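Local coordinates for protein galactokinase (Bifidobacterium longum subsp. infantis ATCC 15697 = JCM 1222 = DSM 20088, PDB 6TEQ) that probably phosphorylates galactose with ATP as a GHMP-family galactokinase, and holds 2-deoxy-2-fluoro-galactose in its sugar pocket in this structure, at residues A[52-58]-A[203-209]; A[234-240]-A[399-404]; A[257-262]-A[290-296]. One frame throughout, in Å; residues are numbered along the deposited sequence.

Contact 1. Residues A[52-58]-A[203-209]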
loop_
_atom_site.group_PDB
_atom_site.type_symbol
_atom_site.label_atom_id
_atom_site.label_comp_id
_atom_site.label_asym_id
_atom_site.label_seq_id
_atom_site.Cartn_x
_atom_site.Cartn_y
_atom_site.Cartn_z
ATOM N N ALA A 52 -8.170 12.807 -2.761
ATOM C CA ALA A 52 -9.033 12.497 -3.927
ATOM C C ALA A 52 -8.190 12.569 -5.221
ATOM O O ALA A 52 -8.713 12.911 -6.297
ATOM C CB ALA A 52 -10.235 13.444 -3.992
ATOM N N GLY A 53 -6.891 12.268 -5.131
ATOM C CA GLY A 53 -5.985 12.400 -6.263
ATOM C C GLY A 53 -5.878 11.131 -7.066
ATOM O O GLY A 53 -6.764 10.286 -7.040
ATOM N N LEU A 54 -4.803 11.079 -7.816
ATOM C CA LEU A 54 -4.442 9.934 -8.672
ATOM C C LEU A 54 -3.303 9.188 -8.014
ATOM O O LEU A 54 -2.408 9.819 -7.412
ATOM C CB LEU A 54 -3.971 10.370 -10.059
ATOM C CG LEU A 54 -5.017 11.147 -10.842
ATOM C CD1 LEU A 54 -4.428 11.645 -12.151
ATOM C CD2 LEU A 54 -6.245 10.291 -11.112
ATOM N N CYS A 55 -3.304 7.856 -8.209
ATOM C CA CYS A 55 -2.233 6.952 -7.722
ATOM C C CYS A 55 -1.929 5.939 -8.810
ATOM O O CYS A 55 -2.735 5.793 -9.752
ATOM C CB CYS A 55 -2.612 6.247 -6.422
ATOM S SG CYS A 55 -3.398 7.328 -5.194
ATOM N N LEU A 56 -0.809 5.251 -8.656
ATOM C CA LEU A 56 -0.384 4.227 -9.626
ATOM C C LEU A 56 0.357 3.094 -8.949
ATOM O O LEU A 56 1.569 2.957 -9.148
ATOM C CB LEU A 56 0.438 4.912 -10.718
ATOM C CG LEU A 56 0.653 4.072 -11.964
ATOM C CD1 LEU A 56 -0.663 3.858 -12.724
ATOM C CD2 LEU A 56 1.666 4.738 -12.860
ATOM N N PRO A 57 -0.369 2.265 -8.166
ATOM C CA PRO A 57 0.292 1.109 -7.564
ATOM C C PRO A 57 0.295 -0.132 -8.452
ATOM O O PRO A 57 -0.441 -0.250 -9.402
ATOM C CB PRO A 57 -0.580 0.839 -6.330
ATOM C CG PRO A 57 -1.992 1.262 -6.757
ATOM C CD PRO A 57 -1.734 2.534 -7.608
ATOM N N ILE A 58 1.254 -0.992 -8.106
ATOM C CA ILE A 58 1.299 -2.404 -8.555
ATOM C C ILE A 58 1.193 -3.276 -7.327
ATOM O O ILE A 58 1.612 -2.853 -6.206
ATOM C CB ILE A 58 2.562 -2.714 -9.362
ATOM C CG1 ILE A 58 3.836 -2.494 -8.559
ATOM C CG2 ILE A 58 2.551 -1.917 -10.647
ATOM C CD1 ILE A 58 5.058 -3.092 -9.154
ATOM N N ALA A 203 -0.167 -1.623 -13.909
ATOM C CA ALA A 203 -0.329 -0.699 -12.791
ATOM C C ALA A 203 -1.779 -0.235 -12.761
ATOM O O ALA A 203 -2.393 -0.144 -13.823
ATOM C CB ALA A 203 0.695 0.414 -12.967
ATOM N N LEU A 204 -2.250 0.067 -11.583
ATOM C CA LEU A 204 -3.612 0.464 -11.372
ATOM C C LEU A 204 -3.708 2.001 -11.324
ATOM O O LEU A 204 -3.251 2.662 -10.327
ATOM C CB LEU A 204 -4.081 -0.145 -10.064
ATOM C CG LEU A 204 -5.564 0.098 -9.773
ATOM C CD1 LEU A 204 -6.402 -0.832 -10.615
ATOM C CD2 LEU A 204 -5.868 -0.106 -8.309
ATOM N N LEU A 205 -4.093 2.662 -12.418
ATOM C CA LEU A 205 -4.280 4.153 -12.340
ATOM C C LEU A 205 -5.611 4.399 -11.612
ATOM O O LEU A 205 -6.695 4.174 -12.169
ATOM C CB LEU A 205 -4.279 4.729 -13.754
ATOM C CG LEU A 205 -4.555 6.206 -13.835
ATOM C CD1 LEU A 205 -3.608 7.041 -12.981
ATOM C CD2 LEU A 205 -4.549 6.638 -15.277
ATOM N N LEU A 206 -5.474 4.734 -10.339
ATOM C CA LEU A 206 -6.590 4.806 -9.382
ATOM C C LEU A 206 -6.927 6.278 -9.198
ATOM O O LEU A 206 -6.077 7.100 -8.836
ATOM C CB LEU A 206 -6.134 4.127 -8.100
ATOM C CG LEU A 206 -7.093 4.300 -6.932
ATOM C CD1 LEU A 206 -8.344 3.490 -7.179
ATOM C CD2 LEU A 206 -6.421 3.874 -5.654
ATOM N N ASP A 207 -8.189 6.601 -9.448
ATOM C CA ASP A 207 -8.719 7.930 -9.254
ATOM C C ASP A 207 -9.523 7.946 -7.987
ATOM O O ASP A 207 -10.529 7.240 -7.935
ATOM C CB ASP A 207 -9.484 8.319 -10.515
ATOM C CG ASP A 207 -9.959 9.763 -10.526
ATOM O OD1 ASP A 207 -10.194 10.328 -9.439
ATOM O OD2 ASP A 207 -10.062 10.311 -11.668
ATOM N N CYS A 208 -9.043 8.682 -6.990
ATOM C CA CYS A 208 -9.597 8.595 -5.627
ATOM C C CYS A 208 -10.754 9.575 -5.393
ATOM O O CYS A 208 -11.137 9.710 -4.224
ATOM C CB CYS A 208 -8.478 8.811 -4.630
ATOM S SG CYS A 208 -7.283 7.437 -4.751
ATOM N N ARG A 209 -11.294 10.212 -6.463
ATOM C CA ARG A 209 -12.463 11.082 -6.203
ATOM C C ARG A 209 -13.589 10.216 -5.651
ATOM O O ARG A 209 -13.914 9.184 -6.205
ATOM C CB ARG A 209 -12.849 11.840 -7.453
ATOM C CG ARG A 209 -11.872 12.956 -7.780
ATOM C CD ARG A 209 -12.230 13.522 -9.132
ATOM N NE ARG A 209 -12.080 12.602 -10.241
ATOM C CZ ARG A 209 -12.663 12.711 -11.433
ATOM N NH1 ARG A 209 -13.577 13.602 -11.686
ATOM N NH2 ARG A 209 -12.382 11.813 -12.346
#

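Contact 2. Residues A[234-240]-A[399-404]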
loop_
_atom_site.group_PDB
_atom_site.type_symbol
_atom_site.label_atom_id
_atom_site.label_comp_id
_atom_site.label_asym_id
_atom_site.label_seq_id
_atom_site.Cartn_x
_atom_site.Cartn_y
_atom_site.Cartn_z
ATOM N N VAL A 234 13.394 -2.814 -5.454
ATOM C CA VAL A 234 12.689 -2.388 -4.230
ATOM C C VAL A 234 13.603 -2.686 -3.036
ATOM O O VAL A 234 14.061 -3.832 -2.962
ATOM C CB VAL A 234 11.341 -3.094 -4.101
ATOM C CG1 VAL A 234 10.687 -2.726 -2.753
ATOM C CG2 VAL A 234 10.475 -2.775 -5.275
ATOM N N VAL A 235 13.920 -1.661 -2.232
ATOM C CA VAL A 235 14.818 -1.834 -1.093
ATOM C C VAL A 235 14.088 -1.349 0.129
ATOM O O VAL A 235 13.737 -0.162 0.207
ATOM C CB VAL A 235 16.162 -1.086 -1.293
ATOM C CG1 VAL A 235 16.997 -1.148 -0.004
ATOM C CG2 VAL A 235 16.904 -1.630 -2.490
ATOM N N ASP A 236 13.868 -2.240 1.055
ATOM C CA ASP A 236 13.371 -1.912 2.396
ATOM C C ASP A 236 14.540 -1.413 3.235
ATOM O O ASP A 236 15.517 -2.140 3.480
ATOM C CB ASP A 236 12.719 -3.147 2.990
ATOM C CG ASP A 236 12.290 -3.015 4.447
ATOM O OD1 ASP A 236 12.311 -1.904 4.993
ATOM O OD2 ASP A 236 11.946 -4.050 4.995
ATOM N N THR A 237 14.526 -0.147 3.602
ATOM C CA THR A 237 15.640 0.450 4.368
ATOM C C THR A 237 15.791 -0.221 5.727
ATOM O O THR A 237 16.891 -0.153 6.251
ATOM C CB THR A 237 15.509 1.955 4.594
ATOM O OG1 THR A 237 14.375 2.241 5.437
ATOM C CG2 THR A 237 15.444 2.654 3.244
ATOM N N GLN A 238 14.750 -0.834 6.252
ATOM C CA GLN A 238 14.746 -1.317 7.656
ATOM C C GLN A 238 15.090 -0.176 8.628
ATOM O O GLN A 238 15.572 -0.485 9.754
ATOM C CB GLN A 238 15.657 -2.537 7.781
ATOM C CG GLN A 238 15.231 -3.649 6.848
ATOM C CD GLN A 238 15.719 -4.996 7.309
ATOM O OE1 GLN A 238 16.822 -5.451 7.006
ATOM N NE2 GLN A 238 14.927 -5.542 8.214
ATOM N N ALA A 239 14.844 1.093 8.247
ATOM C CA ALA A 239 15.117 2.235 9.145
ATOM C C ALA A 239 14.105 2.093 10.257
ATOM O O ALA A 239 12.928 1.726 9.970
ATOM C CB ALA A 239 14.941 3.562 8.502
ATOM N N PRO A 240 14.525 2.432 11.506
ATOM C CA PRO A 240 13.653 2.290 12.663
ATOM C C PRO A 240 12.545 3.331 12.479
ATOM O O PRO A 240 12.834 4.489 12.218
ATOM C CB PRO A 240 14.585 2.595 13.836
ATOM C CG PRO A 240 15.578 3.566 13.268
ATOM C CD PRO A 240 15.851 2.995 11.890
ATOM N N ASN A 399 21.130 0.396 10.052
ATOM C CA ASN A 399 20.707 -1.025 9.968
ATOM C C ASN A 399 20.870 -1.471 8.524
ATOM O O ASN A 399 20.617 -0.621 7.619
ATOM C CB ASN A 399 19.234 -1.251 10.353
ATOM C CG ASN A 399 18.866 -0.681 11.697
ATOM O OD1 ASN A 399 19.719 -0.624 12.586
ATOM N ND2 ASN A 399 17.589 -0.303 11.866
ATOM N N ALA A 400 21.234 -2.731 8.294
ATOM C CA ALA A 400 21.297 -3.280 6.929
ATOM C C ALA A 400 19.949 -3.168 6.266
ATOM O O ALA A 400 18.932 -3.521 6.864
ATOM C CB ALA A 400 21.730 -4.698 6.922
ATOM N N PRO A 401 19.907 -2.815 4.967
ATOM C CA PRO A 401 18.649 -2.893 4.233
ATOM C C PRO A 401 18.417 -4.322 3.755
ATOM O O PRO A 401 19.346 -5.171 3.778
ATOM C CB PRO A 401 18.896 -1.902 3.095
ATOM C CG PRO A 401 20.345 -2.080 2.797
ATOM C CD PRO A 401 21.009 -2.325 4.128
ATOM N N ARG A 402 17.246 -4.512 3.136
ATOM C CA ARG A 402 16.981 -5.777 2.408
ATOM C C ARG A 402 16.219 -5.405 1.152
ATOM O O ARG A 402 15.518 -4.376 1.145
ATOM C CB ARG A 402 16.251 -6.778 3.283
ATOM C CG ARG A 402 14.903 -6.298 3.738
ATOM C CD ARG A 402 14.358 -7.169 4.889
ATOM N NE ARG A 402 13.202 -6.548 5.431
ATOM C CZ ARG A 402 12.587 -6.975 6.508
ATOM N NH1 ARG A 402 12.967 -8.134 7.040
ATOM N NH2 ARG A 402 11.570 -6.278 6.985
ATOM N N ALA A 403 16.275 -6.238 0.157
ATOM C CA ALA A 403 15.645 -5.964 -1.122
ATOM C C ALA A 403 14.632 -7.046 -1.421
ATOM O O ALA A 403 14.538 -8.043 -0.749
ATOM C CB ALA A 403 16.715 -5.850 -2.192
ATOM N N LEU A 404 13.771 -6.755 -2.382
ATOM C CA LEU A 404 12.715 -7.706 -2.792
ATOM C C LEU A 404 12.675 -7.654 -4.307
ATOM O O LEU A 404 12.688 -6.555 -4.865
ATOM C CB LEU A 404 11.331 -7.238 -2.295
ATOM C CG LEU A 404 10.904 -7.206 -0.843
ATOM C CD1 LEU A 404 11.576 -6.062 -0.166
ATOM C CD2 LEU A 404 9.373 -6.992 -0.816
HETATM O O HOH W 1 13.807 -5.583 -7.030
HETATM O O HOH W 2 18.588 1.235 7.877
#

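Contact 3. Residues A[257-262]-A[290-296]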
loop_
_atom_site.group_PDB
_atom_site.type_symbol
_atom_site.label_atom_id
_atom_site.label_comp_id
_atom_site.label_asym_id
_atom_site.label_seq_id
_atom_site.Cartn_x
_atom_site.Cartn_y
_atom_site.Cartn_z
ATOM N N GLU A 257 -7.278 21.067 6.196
ATOM C CA GLU A 257 -7.440 22.498 6.537
ATOM C C GLU A 257 -7.210 23.270 5.228
ATOM O O GLU A 257 -8.031 24.083 4.830
ATOM C CB GLU A 257 -6.455 22.913 7.631
ATOM C CG GLU A 257 -6.453 24.414 7.882
ATOM C CD GLU A 257 -7.656 24.927 8.661
ATOM O OE1 GLU A 257 -8.653 24.172 8.778
ATOM O OE2 GLU A 257 -7.581 26.057 9.205
ATOM N N ALA A 258 -6.143 22.944 4.513
ATOM C CA ALA A 258 -5.867 23.649 3.251
ATOM C C ALA A 258 -7.146 23.708 2.412
ATOM O O ALA A 258 -7.521 24.781 1.886
ATOM C CB ALA A 258 -4.760 22.942 2.518
ATOM N N ALA A 259 -7.822 22.585 2.302
ATOM C CA ALA A 259 -9.028 22.484 1.444
ATOM C C ALA A 259 -10.150 23.355 2.011
ATOM O O ALA A 259 -10.853 24.042 1.218
ATOM C CB ALA A 259 -9.429 21.051 1.315
ATOM N N LYS A 260 -10.257 23.358 3.337
ATOM C CA LYS A 260 -11.213 24.254 4.027
ATOM C C LYS A 260 -10.853 25.706 3.665
ATOM O O LYS A 260 -11.795 26.480 3.313
ATOM C CB LYS A 260 -11.226 24.000 5.546
ATOM C CG LYS A 260 -12.274 24.784 6.340
ATOM C CD LYS A 260 -12.124 24.682 7.851
ATOM C CE LYS A 260 -13.277 25.267 8.665
ATOM N NZ LYS A 260 -13.668 26.626 8.220
ATOM N N ILE A 261 -9.588 26.080 3.825
ATOM C CA ILE A 261 -9.180 27.485 3.585
ATOM C C ILE A 261 -9.495 27.847 2.133
ATOM O O ILE A 261 -10.100 28.897 1.912
ATOM C CB ILE A 261 -7.722 27.730 3.939
ATOM C CG1 ILE A 261 -7.547 27.647 5.453
ATOM C CG2 ILE A 261 -7.282 29.083 3.387
ATOM C CD1 ILE A 261 -6.153 27.662 5.882
ATOM N N LEU A 262 -9.246 26.937 1.219
ATOM C CA LEU A 262 -9.455 27.157 -0.236
ATOM C C LEU A 262 -10.936 27.070 -0.624
ATOM O O LEU A 262 -11.281 27.532 -1.730
ATOM C CB LEU A 262 -8.612 26.132 -0.996
ATOM C CG LEU A 262 -7.120 26.465 -0.929
ATOM C CD1 LEU A 262 -6.342 25.301 -1.480
ATOM C CD2 LEU A 262 -6.764 27.807 -1.598
ATOM N N ALA A 290 -3.226 32.134 -1.094
ATOM C CA ALA A 290 -4.435 32.015 -0.266
ATOM C C ALA A 290 -4.171 31.202 1.030
ATOM O O ALA A 290 -5.053 31.189 1.927
ATOM C CB ALA A 290 -5.540 31.419 -1.114
ATOM N N LEU A 291 -2.983 30.615 1.159
ATOM C CA LEU A 291 -2.527 29.814 2.310
ATOM C C LEU A 291 -1.453 30.574 3.063
ATOM O O LEU A 291 -0.299 30.559 2.686
ATOM C CB LEU A 291 -1.988 28.474 1.803
ATOM C CG LEU A 291 -2.883 27.631 0.893
ATOM C CD1 LEU A 291 -2.114 26.412 0.360
ATOM C CD2 LEU A 291 -4.172 27.184 1.590
ATOM N N PRO A 292 -1.740 31.215 4.199
ATOM C CA PRO A 292 -0.710 32.023 4.884
ATOM C C PRO A 292 0.440 31.204 5.507
ATOM O O PRO A 292 1.558 31.694 5.686
ATOM C CB PRO A 292 -1.569 32.747 5.939
ATOM C CG PRO A 292 -2.674 31.769 6.209
ATOM C CD PRO A 292 -3.061 31.319 4.812
ATOM N N ASP A 293 0.151 29.968 5.885
ATOM C CA ASP A 293 1.136 29.122 6.566
ATOM C C ASP A 293 2.128 28.541 5.521
ATOM O O ASP A 293 1.712 27.902 4.545
ATOM C CB ASP A 293 0.406 28.037 7.346
ATOM C CG ASP A 293 1.391 27.199 8.098
ATOM O OD1 ASP A 293 1.870 26.243 7.480
ATOM O OD2 ASP A 293 1.712 27.591 9.303
ATOM N N GLU A 294 3.419 28.679 5.787
ATOM C CA GLU A 294 4.511 28.357 4.833
ATOM C C GLU A 294 4.656 26.846 4.661
ATOM O O GLU A 294 5.004 26.418 3.553
ATOM C CB GLU A 294 5.804 29.062 5.250
ATOM C CG GLU A 294 5.717 30.584 5.161
ATOM C CD GLU A 294 5.776 31.251 3.801
ATOM O OE1 GLU A 294 5.951 30.570 2.798
ATOM O OE2 GLU A 294 5.729 32.498 3.750
ATOM N N THR A 295 4.407 26.066 5.705
ATOM C CA THR A 295 4.357 24.586 5.646
ATOM C C THR A 295 3.143 24.163 4.838
ATOM O O THR A 295 3.259 23.247 3.975
ATOM C CB THR A 295 4.429 24.002 7.045
ATOM O OG1 THR A 295 5.681 24.412 7.624
ATOM C CG2 THR A 295 4.208 22.512 7.020
ATOM N N MET A 296 1.978 24.769 5.071
ATOM C CA MET A 296 0.763 24.373 4.318
ATOM C C MET A 296 0.957 24.625 2.813
ATOM O O MET A 296 0.545 23.765 1.984
ATOM C CB MET A 296 -0.462 25.119 4.854
ATOM C CG MET A 296 -1.746 24.583 4.309
ATOM S SD MET A 296 -3.147 25.427 4.893
ATOM C CE MET A 296 -3.181 24.838 6.578
#

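Contact 1. Residues A[52-58]-A[203-209]
An antiparallel β-ladder joins 52-58, within the galactose-binding signature, to 203-209 in the large mixed sheet of this GHMP kinase. Backbone hydrogen bonds set the register: C55 N to L206 O (2.9 Å) and L206 N to C55 O (3.0 Å) make a hydrogen-bonded pair, and L204 N reaches P57 O at 2.9 Å. P57 has no amide hydrogen but still offers its carbonyl.

The apolar side chains divide between the sheet's two faces. L54, with D207 on the same face, touches L205, and L56 CD1 lies 3.9 Å from L205 CB; all three leucines meet helix 294-318, long enough to fill the gap between sheet and helix. On the other face small C55 lies beside L206, on the side of the bound sugar.

Charge closes the far end. D207 OD1 accepts from R209 N (3.2 Å) in an Asx turn, and R209 NH2 forms a salt bridge with D207 OD2 (2.8 Å); R268 also binds D207. Here the ladder's last bond runs from C208 N to G53 O, at 2.8 Å.

Contact 2. Residues A[234-240]-A[399-404]
Where strand 230-236 runs antiparallel to the short strand 402-404, a salt bridge between buried D236 and partly exposed R402 is the main polar side-chain contact. The two form a hydrogen-bonded pair, with D236 N to R402 O at 2.7 Å and R402 N to D236 O at 3.0 Å, so both side chains leave the same face of the sheet. D236 adopts the t rotamer; R402 takes p at chi1 and is extended beyond it. These conformations bring D236 OD2 to the guanidinium edge, 2.8 Å from R402 NE and 3.0 Å from R402 NH2. With two carboxylate oxygens aspartate can serve two partners: D236 OD1 accepts from Q238 N at 2.9 Å, and the short side chain suits this tight Asx turn.

Q238 follows in a left-handed backbone conformation, its side chain over one face of the R402 guanidinium. N399, in the m rotamer, places ND2 2.9 Å from Q238 O and so ties the two loops together. A water donates to both T237 O (2.7 Å) and N399 O (2.8 Å).

The opposite face is apolar. V235, a t rotamer, sets CG1 3.7 Å from P401 CB and CG2 4.2 Å from A403 CB; the compact alanine suits this close pair.

D236 touches S137 and R402 touches P134, beside the ADP-binding G136. V235 and P401 lie against helix 382-396, and the pair forms the middle of a five-stranded mixed sheet ordered 5-6, 402-404, 230-236, 372-378, 361-365.

Contact 3. Residues A[257-262]-A[290-296]
Side-chain shape carries this junction, for no hydrogen bond crosses between 257-262 and 290-296. On the helical segment A258, I261 and L262, spaced three and four residues apart, lie along one side of the turn and form a shallow apolar hollow. Into it comes L291: its CD2 stands 3.9 Å from L262 CG, 4.1 Å from I261 CG2 and 4.4 Å from A258 CB, so one methyl touches all three walls. A leucine is long enough to reach in from a loop.

M296 makes the second bump. Its t, t conformation stretches the side chain toward the helix, and SD settles 3.6 Å from A258 CA and 3.8 Å from A258 CB, where the small alanine lets it come close to the backbone. I261 CD1 closes in on M296 SD at 3.9 Å, and an m turn at chi3 carries M296 CE to within 3.5 Å of E257 CG. The flexible, unbranched methionine suits such an uneven gap. At the outer end L262 CD2 meets A290 CB at 3.8 Å, and A290 O lies 3.4 Å from I261 CG2.

The end of helix 247-262 thus packs on the loop and first turn of helix 294-318, within the consecutive helices 247-262, 267-276, 280-289 and 294-318. That first turn begins with a classic helix N-cap, D293 OD1 accepting from M296 N at 2.8 Å.

Contact 1 is the one nearest the sugar: the side chain of C55 is about 6 Å from the bound 2-deoxy-2-fluoro-galactose and about 4 Å from that of the sugar-binding D49. Contact 2 lies across the chain's centre, 25 Å away between centres; the side chain of D236 is about 13 Å from the sugar but about 6 Å from G136, which binds ADP, though none is bound to this chain. Contact 3 lies away from the annotated sites, its nearest atoms about 9 Å from contact 1 and about 21 Å from contact 2. Helix 294-318 spans contacts 1 and 3, starting in contact 3 and covering L54 and L205 with V310. Contact 3 is nested inside the loop that contact 2 closes.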